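Local coordinates for protein putative amidohydrolase/peptidase (Burkholderia cenocepacia, PDB 4WJB) that probably hydrolyses carbon-nitrogen bonds other than peptide bonds, in linear amidines, as a zinc-dependent member of the peptidase M20 family, at residues P90-S95 / V136-E141; A199-I204 / G370-Y375. All coordinates share one frame; numbering follows the deposited sequence.

Contact 1: residues P90-S95 / V136-E141; sequences PVMTGS and VIWTNE. With EDO (1,2-ethanediol), chain J.
Met-92 and Trp-138 reach toward each other tip to tip beside the parallel pairing of strands 91-95 and 136-138. CG of Met-92 stands anti to its backbone N. The chain runs on extended and bends only at chi3, 58°, which brings the methyl to the indole. CE lies at the edge of the ring, 3.8 Å from CZ2 of Trp-138. SD sits obliquely to the six-membered ring, a Met-aromatic contact with 5.0 Å from SD to the centroid. Val-136 packs against both. Its CG2 lies over the centre of one face of the indole, and its CG1 touches CG of Met-92 at 3.8 Å. NE1 of Trp-138 donates in the ring plane to O2 of a bound 1,2-ethanediol at 2.8 Å. Phe-156 adds an edge-to-face ring to Trp-138.

The backbones are joined by three bonds. Val-136 N donates to Thr-93 O at 2.8 Å. Ser-95 N donates to Val-136 O, and Trp-138 N to Ser-95 O. Gly-94 lies close against Val-136, its CA 3.3 Å from Val-136 O in a CA-H...O contact. Its phi and psi (152°, -168°) leave no room for a CB beside the preceding carbonyl O. The strands belong to the beta-alpha-beta unit 91-96, 109-124, 133-138. Beyond them the chain leads to Glu-141, a zinc ligand in a structure of this protein but without that metal here. The backbone bonds thus set the strand register, while the sulfur, methyl and valine branches hold the indole. Its N-H meets a diol probably brought in with the crystallisation liquor.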
ATOM      1  N   PRO A  90     -44.022   3.622 -26.880  1.00 20.55           N
ATOM      2  CA  PRO A  90     -44.199   2.506 -25.953  1.00 19.47           C
ATOM      3  C   PRO A  90     -43.742   2.813 -24.535  1.00 19.02           C
ATOM      4  O   PRO A  90     -42.928   3.716 -24.306  1.00 19.15           O
ATOM      5  CB  PRO A  90     -43.317   1.417 -26.562  1.00 19.71           C
ATOM      6  CG  PRO A  90     -42.204   2.189 -27.192  1.00 19.65           C
ATOM      7  CD  PRO A  90     -42.875   3.411 -27.778  1.00 19.42           C
ATOM      8  N   VAL A  91     -44.285   2.058 -23.587  1.00 16.49           N
ATOM      9  CA  VAL A  91     -43.682   1.942 -22.273  1.00 18.28           C
ATOM     10  C   VAL A  91     -42.759   0.734 -22.324  1.00 18.70           C
ATOM     11  O   VAL A  91     -43.164  -0.337 -22.780  1.00 18.72           O
ATOM     12  CB  VAL A  91     -44.730   1.783 -21.157  1.00 19.73           C
ATOM     13  CG1 VAL A  91     -44.040   1.513 -19.814  1.00 21.15           C
ATOM     14  CG2 VAL A  91     -45.589   3.036 -21.071  1.00 18.26           C
ATOM     15  N   MET A  92     -41.519   0.909 -21.880  1.00 17.35           N
ATOM     16  CA  MET A  92     -40.515  -0.146 -21.983  1.00 16.38           C
ATOM     17  C   MET A  92     -40.063  -0.587 -20.597  1.00 17.71           C
ATOM     18  O   MET A  92     -39.953   0.226 -19.686  1.00 18.87           O
ATOM     19  CB  MET A  92     -39.310   0.329 -22.810  1.00 17.06           C
ATOM     20  CG  MET A  92     -38.179  -0.705 -22.943  1.00 16.62           C
ATOM     21  SD  MET A  92     -36.913  -0.272 -24.169  1.00 20.41           S
ATOM     22  CE  MET A  92     -36.360   1.321 -23.551  1.00 16.29           C
ATOM     23  N   THR A  93     -39.824  -1.882 -20.438  1.00 14.52           N
ATOM     24  CA  THR A  93     -39.274  -2.392 -19.195  1.00 18.45           C
ATOM     25  C   THR A  93     -38.398  -3.593 -19.492  1.00 19.74           C
ATOM     26  O   THR A  93     -38.604  -4.292 -20.475  1.00 20.06           O
ATOM     27  CB  THR A  93     -40.377  -2.773 -18.181  1.00 21.23           C
ATOM     28  OG1 THR A  93     -39.779  -3.082 -16.916  1.00 25.03           O
ATOM     29  CG2 THR A  93     -41.190  -3.967 -18.665  1.00 19.08           C
ATOM     30  N   GLY A  94     -37.396  -3.820 -18.657  1.00 20.54           N
ATOM     31  CA  GLY A  94     -36.525  -4.953 -18.869  1.00 18.81           C
ATOM     32  C   GLY A  94     -35.146  -4.699 -18.314  1.00 19.94           C
ATOM     33  O   GLY A  94     -34.916  -3.725 -17.593  1.00 19.37           O
ATOM     34  N   SER A  95     -34.220  -5.575 -18.671  1.00 18.61           N
ATOM     35  CA  SER A  95     -32.901  -5.560 -18.069  1.00 19.21           C
ATOM     36  C   SER A  95     -31.987  -6.421 -18.925  1.00 19.80           C
ATOM     37  O   SER A  95     -32.171  -6.508 -20.140  1.00 19.05           O
ATOM     38  CB  SER A  95     -32.976  -6.066 -16.624  1.00 19.93           C
ATOM     39  OG  SER A  95     -31.765  -5.857 -15.922  1.00 22.71           O
ATOM     40  N   VAL A 136     -37.706  -5.732 -22.718  1.00 16.63           N
ATOM     41  CA  VAL A 136     -36.426  -5.725 -23.426  1.00 15.77           C
ATOM     42  C   VAL A 136     -35.321  -6.519 -22.719  1.00 17.24           C
ATOM     43  O   VAL A 136     -35.197  -6.489 -21.495  1.00 15.14           O
ATOM     44  CB  VAL A 136     -35.914  -4.270 -23.642  1.00 18.78           C
ATOM     45  CG1 VAL A 136     -35.739  -3.553 -22.309  1.00 17.62           C
ATOM     46  CG2 VAL A 136     -34.602  -4.257 -24.425  1.00 17.28           C
ATOM     47  N   ILE A 137     -34.536  -7.243 -23.507  1.00 15.75           N
ATOM     48  CA  ILE A 137     -33.247  -7.741 -23.061  1.00 15.80           C
ATOM     49  C   ILE A 137     -32.140  -6.934 -23.728  1.00 17.79           C
ATOM     50  O   ILE A 137     -32.020  -6.932 -24.959  1.00 17.88           O
ATOM     51  CB  ILE A 137     -33.040  -9.218 -23.396  1.00 15.45           C
ATOM     52  CG1 ILE A 137     -34.100 -10.079 -22.712  1.00 15.81           C
ATOM     53  CG2 ILE A 137     -31.641  -9.657 -22.967  1.00 16.00           C
ATOM     54  CD1 ILE A 137     -33.961 -11.558 -23.023  1.00 16.99           C
ATOM     55  N   TRP A 138     -31.341  -6.249 -22.917  1.00 15.92           N
ATOM     56  CA  TRP A 138     -30.176  -5.519 -23.413  1.00 15.03           C
ATOM     57  C   TRP A 138     -28.969  -6.447 -23.543  1.00 16.83           C
ATOM     58  O   TRP A 138     -28.663  -7.207 -22.627  1.00 17.88           O
ATOM     59  CB  TRP A 138     -29.822  -4.353 -22.489  1.00 13.45           C
ATOM     60  CG  TRP A 138     -30.905  -3.323 -22.316  1.00 13.49           C
ATOM     61  CD1 TRP A 138     -31.609  -3.063 -21.174  1.00 14.59           C
ATOM     62  CD2 TRP A 138     -31.389  -2.404 -23.304  1.00 14.81           C
ATOM     63  NE1 TRP A 138     -32.503  -2.045 -21.389  1.00 15.36           N
ATOM     64  CE2 TRP A 138     -32.394  -1.624 -22.689  1.00 16.58           C
ATOM     65  CE3 TRP A 138     -31.079  -2.168 -24.649  1.00 16.91           C
ATOM     66  CZ2 TRP A 138     -33.087  -0.625 -23.371  1.00 17.54           C
ATOM     67  CZ3 TRP A 138     -31.770  -1.171 -25.328  1.00 18.31           C
ATOM     68  CH2 TRP A 138     -32.763  -0.413 -24.686  1.00 19.84           C
ATOM     69  N   THR A 139     -28.290  -6.371 -24.684  1.00 15.93           N
ATOM     70  CA  THR A 139     -27.102  -7.173 -24.952  1.00 15.60           C
ATOM     71  C   THR A 139     -25.921  -6.747 -24.081  1.00 13.85           C
ATOM     72  O   THR A 139     -25.673  -5.551 -23.906  1.00 15.74           O
ATOM     73  CB  THR A 139     -26.693  -7.073 -26.440  1.00 13.49           C
ATOM     74  OG1 THR A 139     -27.768  -7.536 -27.258  1.00 15.44           O
ATOM     75  CG2 THR A 139     -25.439  -7.909 -26.729  1.00 17.58           C
ATOM     76  N   ASN A 140     -25.216  -7.732 -23.528  1.00 12.17           N
ATOM     77  CA  ASN A 140     -23.940  -7.511 -22.829  1.00 20.82           C
ATOM     78  C   ASN A 140     -23.937  -6.338 -21.844  1.00 21.15           C
ATOM     79  O   ASN A 140     -23.195  -5.368 -22.018  1.00 23.18           O
ATOM     80  CB  ASN A 140     -22.810  -7.304 -23.853  1.00 21.67           C
ATOM     81  CG  ASN A 140     -21.431  -7.248 -23.203  1.00 22.73           C
ATOM     82  OD1 ASN A 140     -21.172  -7.935 -22.218  1.00 24.55           O
ATOM     83  ND2 ASN A 140     -20.550  -6.409 -23.744  1.00 22.38           N
ATOM     84  N   GLU A 141     -24.760  -6.413 -20.807  1.00 22.33           N
ATOM     85  CA  GLU A 141     -24.727  -5.362 -19.796  1.00 22.77           C
ATOM     86  C   GLU A 141     -23.471  -5.465 -18.942  1.00 20.33           C
ATOM     87  O   GLU A 141     -22.848  -4.451 -18.650  1.00 19.81           O
ATOM     88  CB  GLU A 141     -25.956  -5.412 -18.890  1.00 21.47           C
ATOM     89  CG  GLU A 141     -26.082  -4.258 -17.885  1.00 22.28           C
ATOM     90  CD  GLU A 141     -25.197  -4.410 -16.639  1.00 25.86           C
ATOM     91  OE1 GLU A 141     -24.840  -5.553 -16.271  1.00 26.44           O
ATOM     92  OE2 GLU A 141     -24.863  -3.376 -16.023  1.00 25.15           O
TER
HETATM   93  C1  EDO J 506     -35.512  -0.085 -18.695  1.00 36.33           C
HETATM   94  O1  EDO J 506     -35.904  -0.604 -19.967  1.00 34.23           O
HETATM   95  C2  EDO J 506     -33.992  -0.007 -18.660  1.00 36.63           C
HETATM   96  O2  EDO J 506     -33.454  -1.321 -18.829  1.00 36.20           O

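Contact 2: residues A199-I204 / G370-Y375; sequences AYELHI and GHDACY. With ZN (zinc ion), chain E; EDO (1,2-ethanediol), chain J; EDO (1,2-ethanediol), chain K.
His-203 presents one ring face to the edge of His-371, whose CE1 lies over the ring centre. In this M20 peptidase fold, His-203 of strand 199-204 is a zinc ligand. His-371, just before helix 372-375, lies beside it in the second shell, near the metal-bound water. The ring centroids are 4.2 Å apart and the planes meet at 52°. NE2 of His-203 binds the zinc ion at 2.2 Å, and Asp-107 and His-96 bind the same metal. The other ring nitrogen, ND1, donates almost straight to Ile-204 O in the ring plane, at 2.8 Å. Together the two bonds fix the rotation of the imidazole.

Glu-201 is the second link. CG is anti to the backbone N (chi1 179°) and the chain stays extended, which carries the carboxylate to the first turn of the helix. OE2 accepts from Ala-373 N at 3.0 Å, a rather bent bond. OE1 accepts a hydrogen bond from water 1 and probably another from Ser-95. This water also donates to OD2 of Asp-372 and accepts from Asp-372 N; it probably eases the approach of two carboxylates. A second water, in the ring plane of His-371, lies 2.8 Å from ND1 of His-371 and 2.1 Å from the zinc ion.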
ATOM      1  N   ALA A 199     -39.674   4.454 -19.363  1.00 19.57           N
ATOM      2  CA  ALA A 199     -38.935   3.216 -19.175  1.00 19.94           C
ATOM      3  C   ALA A 199     -38.784   2.911 -17.693  1.00 18.66           C
ATOM      4  O   ALA A 199     -38.587   3.811 -16.882  1.00 18.25           O
ATOM      5  CB  ALA A 199     -37.573   3.294 -19.847  1.00 20.24           C
ATOM      6  N   TYR A 200     -38.887   1.634 -17.353  1.00 19.11           N
ATOM      7  CA  TYR A 200     -38.716   1.181 -15.980  1.00 18.46           C
ATOM      8  C   TYR A 200     -37.838  -0.054 -15.937  1.00 16.48           C
ATOM      9  O   TYR A 200     -38.053  -0.976 -16.709  1.00 16.87           O
ATOM     10  CB  TYR A 200     -40.066   0.863 -15.345  1.00 18.80           C
ATOM     11  CG  TYR A 200     -40.978   2.051 -15.205  1.00 20.06           C
ATOM     12  CD1 TYR A 200     -40.856   2.915 -14.128  1.00 19.62           C
ATOM     13  CD2 TYR A 200     -41.971   2.304 -16.145  1.00 20.32           C
ATOM     14  CE1 TYR A 200     -41.692   4.007 -13.989  1.00 23.68           C
ATOM     15  CE2 TYR A 200     -42.814   3.391 -16.012  1.00 18.12           C
ATOM     16  CZ  TYR A 200     -42.673   4.236 -14.940  1.00 22.10           C
ATOM     17  OH  TYR A 200     -43.506   5.318 -14.812  1.00 23.33           O
ATOM     18  N   GLU A 201     -36.861  -0.079 -15.033  1.00 15.92           N
ATOM     19  CA  GLU A 201     -36.059  -1.282 -14.830  1.00 16.07           C
ATOM     20  C   GLU A 201     -36.157  -1.764 -13.386  1.00 17.21           C
ATOM     21  O   GLU A 201     -35.872  -1.024 -12.444  1.00 21.26           O
ATOM     22  CB  GLU A 201     -34.586  -1.049 -15.207  1.00 15.51           C
ATOM     23  CG  GLU A 201     -33.717  -2.288 -14.991  1.00 17.57           C
ATOM     24  CD  GLU A 201     -32.338  -2.188 -15.629  1.00 22.80           C
ATOM     25  OE1 GLU A 201     -31.543  -3.142 -15.476  1.00 24.19           O
ATOM     26  OE2 GLU A 201     -32.049  -1.168 -16.282  1.00 22.72           O
ATOM     27  N   LEU A 202     -36.570  -3.013 -13.230  1.00 16.80           N
ATOM     28  CA  LEU A 202     -36.624  -3.680 -11.937  1.00 18.50           C
ATOM     29  C   LEU A 202     -35.305  -4.416 -11.699  1.00 15.70           C
ATOM     30  O   LEU A 202     -34.850  -5.135 -12.576  1.00 15.58           O
ATOM     31  CB  LEU A 202     -37.816  -4.645 -11.913  1.00 18.36           C
ATOM     32  CG  LEU A 202     -38.001  -5.604 -10.743  1.00 18.73           C
ATOM     33  CD1 LEU A 202     -38.247  -4.843  -9.449  1.00 17.50           C
ATOM     34  CD2 LEU A 202     -39.147  -6.562 -11.045  1.00 16.23           C
ATOM     35  N   HIS A 203     -34.680  -4.225 -10.537  1.00 16.66           N
ATOM     36  CA  HIS A 203     -33.352  -4.794 -10.289  1.00 18.82           C
ATOM     37  C   HIS A 203     -33.125  -4.982  -8.787  1.00 21.77           C
ATOM     38  O   HIS A 203     -33.649  -4.224  -7.968  1.00 21.75           O
ATOM     39  CB  HIS A 203     -32.260  -3.882 -10.891  1.00 19.09           C
ATOM     40  CG  HIS A 203     -30.970  -4.582 -11.231  1.00 19.56           C
ATOM     41  ND1 HIS A 203     -30.050  -4.963 -10.274  1.00 21.28           N
ATOM     42  CD2 HIS A 203     -30.427  -4.926 -12.425  1.00 18.51           C
ATOM     43  CE1 HIS A 203     -29.012  -5.532 -10.863  1.00 19.63           C
ATOM     44  NE2 HIS A 203     -29.213  -5.523 -12.170  1.00 19.18           N
ATOM     45  N   ILE A 204     -32.356  -5.999  -8.417  1.00 22.64           N
ATOM     46  CA  ILE A 204     -31.965  -6.154  -7.025  1.00 21.50           C
ATOM     47  C   ILE A 204     -31.031  -5.007  -6.652  1.00 21.92           C
ATOM     48  O   ILE A 204     -30.348  -4.447  -7.517  1.00 22.16           O
ATOM     49  CB  ILE A 204     -31.273  -7.499  -6.763  1.00 24.55           C
ATOM     50  CG1 ILE A 204     -29.954  -7.576  -7.534  1.00 26.19           C
ATOM     51  CG2 ILE A 204     -32.194  -8.651  -7.147  1.00 22.20           C
ATOM     52  CD1 ILE A 204     -29.069  -8.729  -7.117  1.00 28.01           C
ATOM     53  N   GLY A 370     -23.928   1.020 -11.937  1.00 27.92           N
ATOM     54  CA  GLY A 370     -24.491   1.347 -13.233  1.00 26.68           C
ATOM     55  C   GLY A 370     -25.473   0.287 -13.690  1.00 23.89           C
ATOM     56  O   GLY A 370     -25.277  -0.901 -13.438  1.00 23.53           O
ATOM     57  N   HIS A 371     -26.544   0.721 -14.348  1.00 20.30           N
ATOM     58  CA  HIS A 371     -27.496  -0.196 -14.970  1.00 20.95           C
ATOM     59  C   HIS A 371     -27.818   0.315 -16.362  1.00 20.23           C
ATOM     60  O   HIS A 371     -27.531   1.470 -16.676  1.00 18.37           O
ATOM     61  CB  HIS A 371     -28.780  -0.326 -14.136  1.00 19.88           C
ATOM     62  CG  HIS A 371     -28.538  -0.750 -12.719  1.00 24.41           C
ATOM     63  ND1 HIS A 371     -28.248  -2.054 -12.370  1.00 27.47           N
ATOM     64  CD2 HIS A 371     -28.537  -0.044 -11.562  1.00 24.84           C
ATOM     65  CE1 HIS A 371     -28.077  -2.129 -11.062  1.00 28.52           C
ATOM     66  NE2 HIS A 371     -28.253  -0.925 -10.547  1.00 26.47           N
ATOM     67  N   ASP A 372     -28.418  -0.537 -17.190  1.00 19.73           N
ATOM     68  CA  ASP A 372     -28.847  -0.120 -18.523  1.00 20.22           C
ATOM     69  C   ASP A 372     -29.742   1.115 -18.445  1.00 20.45           C
ATOM     70  O   ASP A 372     -29.641   2.011 -19.283  1.00 21.61           O
ATOM     71  CB  ASP A 372     -29.583  -1.258 -19.235  1.00 17.49           C
ATOM     72  CG  ASP A 372     -28.673  -2.428 -19.558  1.00 18.84           C
ATOM     73  OD1 ASP A 372     -27.640  -2.218 -20.222  1.00 18.80           O
ATOM     74  OD2 ASP A 372     -28.982  -3.560 -19.130  1.00 21.12           O
ATOM     75  N   ALA A 373     -30.591   1.169 -17.420  1.00 17.55           N
ATOM     76  CA  ALA A 373     -31.540   2.266 -17.265  1.00 19.87           C
ATOM     77  C   ALA A 373     -30.859   3.619 -17.115  1.00 18.25           C
ATOM     78  O   ALA A 373     -31.442   4.646 -17.462  1.00 20.15           O
ATOM     79  CB  ALA A 373     -32.461   2.012 -16.072  1.00 20.87           C
ATOM     80  N   CYS A 374     -29.634   3.621 -16.594  1.00 18.00           N
ATOM     81  CA  CYS A 374     -28.881   4.859 -16.411  1.00 17.80           C
ATOM     82  C   CYS A 374     -28.610   5.544 -17.752  1.00 18.15           C
ATOM     83  O   CYS A 374     -28.599   6.773 -17.839  1.00 21.45           O
ATOM     84  CB  CYS A 374     -27.564   4.589 -15.675  1.00 17.39           C
ATOM     85  SG  CYS A 374     -27.797   4.011 -13.972  1.00 26.72           S
ATOM     86  N   TYR A 375     -28.395   4.741 -18.789  1.00 15.42           N
ATOM     87  CA  TYR A 375     -28.176   5.260 -20.132  1.00 16.33           C
ATOM     88  C   TYR A 375     -29.514   5.557 -20.821  1.00 17.70           C
ATOM     89  O   TYR A 375     -29.658   6.566 -21.508  1.00 19.22           O
ATOM     90  CB  TYR A 375     -27.352   4.271 -20.972  1.00 16.84           C
ATOM     91  CG  TYR A 375     -25.863   4.227 -20.640  1.00 18.27           C
ATOM     92  CD1 TYR A 375     -25.273   5.205 -19.850  1.00 19.74           C
ATOM     93  CD2 TYR A 375     -25.055   3.203 -21.127  1.00 18.19           C
ATOM     94  CE1 TYR A 375     -23.912   5.166 -19.553  1.00 22.04           C
ATOM     95  CE2 TYR A 375     -23.699   3.153 -20.838  1.00 21.09           C
ATOM     96  CZ  TYR A 375     -23.133   4.138 -20.052  1.00 22.41           C
ATOM     97  OH  TYR A 375     -21.788   4.090 -19.762  1.00 24.06           O
TER
HETATM   98 ZN    ZN E 501     -27.504  -6.061 -13.367  0.72 30.64          ZN
HETATM   99  C1  EDO J 506     -35.512  -0.085 -18.695  1.00 36.33           C
HETATM  100  O1  EDO J 506     -35.904  -0.604 -19.967  1.00 34.23           O
HETATM  101  C2  EDO J 506     -33.992  -0.007 -18.660  1.00 36.63           C
HETATM  102  O2  EDO J 506     -33.454  -1.321 -18.829  1.00 36.20           O
HETATM  103  C1  EDO K 507     -44.662   9.454 -17.432  1.00 43.48           C
HETATM  104  O1  EDO K 507     -43.699  10.336 -18.014  1.00 45.13           O
HETATM  105  C2  EDO K 507     -43.936   8.402 -16.604  1.00 43.33           C
HETATM  106  O2  EDO K 507     -44.748   7.225 -16.531  1.00 42.78           O
HETATM  107  O   HOH W   1     -29.035  -3.315 -16.381  1.00 25.28           O
HETATM  108  O   HOH W   2     -27.610  -4.125 -14.198  1.00 26.12           O

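In the fold
Both contacts are buried and reach the same sheet, through the neighbouring strands 91-96 and 198-204. Contact 1 pairs strand with strand, by backbone bonds and apolar packing. Contact 2 sets a strand against a helix start, by a carboxylate, waters and a metal-bound imidazole. They meet directly: Thr-93 OG1 probably bonds to the carbonyl O of Tyr-200. Glu-141 of contact 1 also packs on Asp-372 of contact 2. One 1,2-ethanediol touches both. The chemistry thus turns from apolar at Met-92 to polar near the zinc ion, toward the C-terminal ends of the strands.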